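Local coordinates for protein GP37 (Pseudomonas phage phikz, PDB 5FT0) that probably inhibits RNase E and thereby blocks the host RNA degradosome during phage infection, at residues Leu176-Ala179 with Tyr180-Phe184. Residues are numbered along the deposited sequence; the frame is centred on the assembly and turned at random.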
ATOM      1  N   LEU A 176       4.655   1.429 -28.601  1.00 36.65           N
ATOM      2  CA  LEU A 176       5.015   0.523 -27.515  1.00 29.93           C
ATOM      3  C   LEU A 176       4.541  -0.893 -27.813  1.00 31.84           C
ATOM      4  O   LEU A 176       5.304  -1.859 -27.687  1.00 32.06           O
ATOM      5  CB  LEU A 176       4.426   1.024 -26.196  1.00 33.45           C
ATOM      6  CG  LEU A 176       4.478   0.060 -25.006  1.00 30.09           C
ATOM      7  CD1 LEU A 176       5.917  -0.248 -24.629  1.00 25.40           C
ATOM      8  CD2 LEU A 176       3.726   0.636 -23.814  1.00 30.39           C
ATOM      9  N   ILE A 177       3.277  -1.034 -28.219  1.00 31.54           N
ATOM     10  CA  ILE A 177       2.753  -2.339 -28.609  1.00 32.08           C
ATOM     11  C   ILE A 177       3.551  -2.904 -29.774  1.00 33.14           C
ATOM     12  O   ILE A 177       3.918  -4.086 -29.780  1.00 36.51           O
ATOM     13  CB  ILE A 177       1.255  -2.231 -28.952  1.00 25.52           C
ATOM     14  CG1 ILE A 177       0.463  -1.737 -27.740  1.00 36.85           C
ATOM     15  CG2 ILE A 177       0.717  -3.567 -29.458  1.00 23.49           C
ATOM     16  CD1 ILE A 177       0.654  -2.582 -26.500  1.00 37.72           C
ATOM     17  N   LEU A 178       3.832  -2.067 -30.775  1.00 34.14           N
ATOM     18  CA  LEU A 178       4.573  -2.514 -31.950  1.00 36.79           C
ATOM     19  C   LEU A 178       5.956  -3.025 -31.567  1.00 30.28           C
ATOM     20  O   LEU A 178       6.405  -4.066 -32.060  1.00 33.00           O
ATOM     21  CB  LEU A 178       4.686  -1.364 -32.951  1.00 43.94           C
ATOM     22  CG  LEU A 178       4.498  -1.671 -34.437  1.00 56.18           C
ATOM     23  CD1 LEU A 178       3.064  -2.098 -34.715  1.00 50.70           C
ATOM     24  CD2 LEU A 178       4.874  -0.455 -35.272  1.00 59.38           C
ATOM     25  N   ALA A 179       6.642  -2.305 -30.677  1.00 28.32           N
ATOM     26  CA  ALA A 179       7.979  -2.710 -30.253  1.00 25.96           C
ATOM     27  C   ALA A 179       7.960  -4.092 -29.611  1.00 29.39           C
ATOM     28  O   ALA A 179       8.805  -4.942 -29.914  1.00 28.18           O
ATOM     29  CB  ALA A 179       8.555  -1.673 -29.289  1.00 27.94           C
ATOM     30  N   TYR A 180       7.000  -4.333 -28.714  1.00 29.06           N
ATOM     31  CA  TYR A 180       6.864  -5.658 -28.122  1.00 26.23           C
ATOM     32  C   TYR A 180       6.460  -6.686 -29.168  1.00 28.63           C
ATOM     33  O   TYR A 180       6.932  -7.829 -29.138  1.00 31.86           O
ATOM     34  CB  TYR A 180       5.850  -5.625 -26.977  1.00 25.08           C
ATOM     35  CG  TYR A 180       6.463  -5.235 -25.658  1.00 25.92           C
ATOM     36  CD1 TYR A 180       6.658  -3.901 -25.328  1.00 24.48           C
ATOM     37  CD2 TYR A 180       6.880  -6.202 -24.755  1.00 26.00           C
ATOM     38  CE1 TYR A 180       7.233  -3.541 -24.127  1.00 25.47           C
ATOM     39  CE2 TYR A 180       7.458  -5.853 -23.552  1.00 26.80           C
ATOM     40  CZ  TYR A 180       7.634  -4.519 -23.244  1.00 27.43           C
ATOM     41  OH  TYR A 180       8.209  -4.167 -22.046  1.00 27.83           O
ATOM     42  N   THR A 181       5.591  -6.294 -30.102  1.00 27.76           N
ATOM     43  CA  THR A 181       5.172  -7.207 -31.161  1.00 25.47           C
ATOM     44  C   THR A 181       6.354  -7.607 -32.037  1.00 32.97           C
ATOM     45  O   THR A 181       6.542  -8.789 -32.346  1.00 29.85           O
ATOM     46  CB  THR A 181       4.074  -6.561 -32.005  1.00 32.79           C
ATOM     47  OG1 THR A 181       2.974  -6.198 -31.160  1.00 34.32           O
ATOM     48  CG2 THR A 181       3.589  -7.523 -33.078  1.00 33.66           C
ATOM     49  N   ASP A 182       7.168  -6.629 -32.438  1.00 28.95           N
ATOM     50  CA  ASP A 182       8.329  -6.927 -33.270  1.00 33.80           C
ATOM     51  C   ASP A 182       9.368  -7.734 -32.502  1.00 30.97           C
ATOM     52  O   ASP A 182       9.945  -8.687 -33.037  1.00 31.21           O
ATOM     53  CB  ASP A 182       8.941  -5.632 -33.806  1.00 35.51           C
ATOM     54  CG  ASP A 182       8.058  -4.953 -34.830  1.00 36.06           C
ATOM     55  OD1 ASP A 182       7.159  -5.625 -35.382  1.00 40.39           O
ATOM     56  OD2 ASP A 182       8.268  -3.750 -35.089  1.00 43.61           O
ATOM     57  N   TYR A 183       9.621  -7.366 -31.242  1.00 30.65           N
ATOM     58  CA  TYR A 183      10.634  -8.071 -30.463  1.00 25.94           C
ATOM     59  C   TYR A 183      10.297  -9.551 -30.331  1.00 28.35           C
ATOM     60  O   TYR A 183      11.157 -10.415 -30.530  1.00 28.61           O
ATOM     61  CB  TYR A 183      10.792  -7.438 -29.082  1.00 28.32           C
ATOM     62  CG  TYR A 183      11.978  -7.993 -28.333  1.00 29.78           C
ATOM     63  CD1 TYR A 183      13.235  -7.422 -28.468  1.00 22.84           C
ATOM     64  CD2 TYR A 183      11.848  -9.103 -27.505  1.00 26.17           C
ATOM     65  CE1 TYR A 183      14.329  -7.931 -27.796  1.00 28.95           C
ATOM     66  CE2 TYR A 183      12.939  -9.622 -26.828  1.00 23.86           C
ATOM     67  CZ  TYR A 183      14.176  -9.031 -26.977  1.00 26.79           C
ATOM     68  OH  TYR A 183      15.269  -9.541 -26.312  1.00 26.85           O
ATOM     69  N   PHE A 184       9.047  -9.866 -29.991  1.00 25.21           N
ATOM     70  CA  PHE A 184       8.671 -11.269 -29.845  1.00 30.71           C
ATOM     71  C   PHE A 184       8.725 -12.001 -31.181  1.00 29.18           C
ATOM     72  O   PHE A 184       9.178 -13.149 -31.246  1.00 28.53           O
ATOM     73  CB  PHE A 184       7.279 -11.379 -29.220  1.00 24.38           C
ATOM     74  CG  PHE A 184       7.304 -11.503 -27.723  1.00 28.69           C
ATOM     75  CD1 PHE A 184       7.414 -10.377 -26.918  1.00 26.55           C
ATOM     76  CD2 PHE A 184       7.229 -12.748 -27.119  1.00 23.36           C
ATOM     77  CE1 PHE A 184       7.444 -10.494 -25.537  1.00 25.55           C
ATOM     78  CE2 PHE A 184       7.261 -12.874 -25.740  1.00 24.71           C
ATOM     79  CZ  PHE A 184       7.366 -11.745 -24.947  1.00 21.45           C
TER
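L176 and Y180, one helical turn apart, project the same way into the buried side of the helix, where CD1 of L176 meets CE1 of Y180 at 3.6 Å. With CG anti to the backbone N (chi1 169°) and chi2 near its positive staggered position, the leucine CD1 methyl lies beside the CD1-CE1 bond of the tyrosine ring. L176 O sits at the edge of that ring, near its plane and 3.4 Å from Y180 CD1, while accepting the Y180 backbone N-H almost straight. Both segments belong to the long helix 158-187, which packs on the seven-stranded antiparallel sheet: I177 and Y180 reach strands 206-217 and 220-232, and A179 turns to helix 87-98. I177 O is gripped twice, by T181 N at 2.8 Å in the carbonyl plane and by T181 OG1 at 2.7 Å from 47° above it. With OG1 beside its own backbone N (chi1 -57°), the threonine hydroxyl is spent on the preceding turn of the same helix. The solvent side is looser: L178 is partly exposed and D182 exposed, and L178 CG stays 4.4 Å from D182 OD2. There the closest link is the backbone bond from D182 N to L178 O, 2.7 Å long.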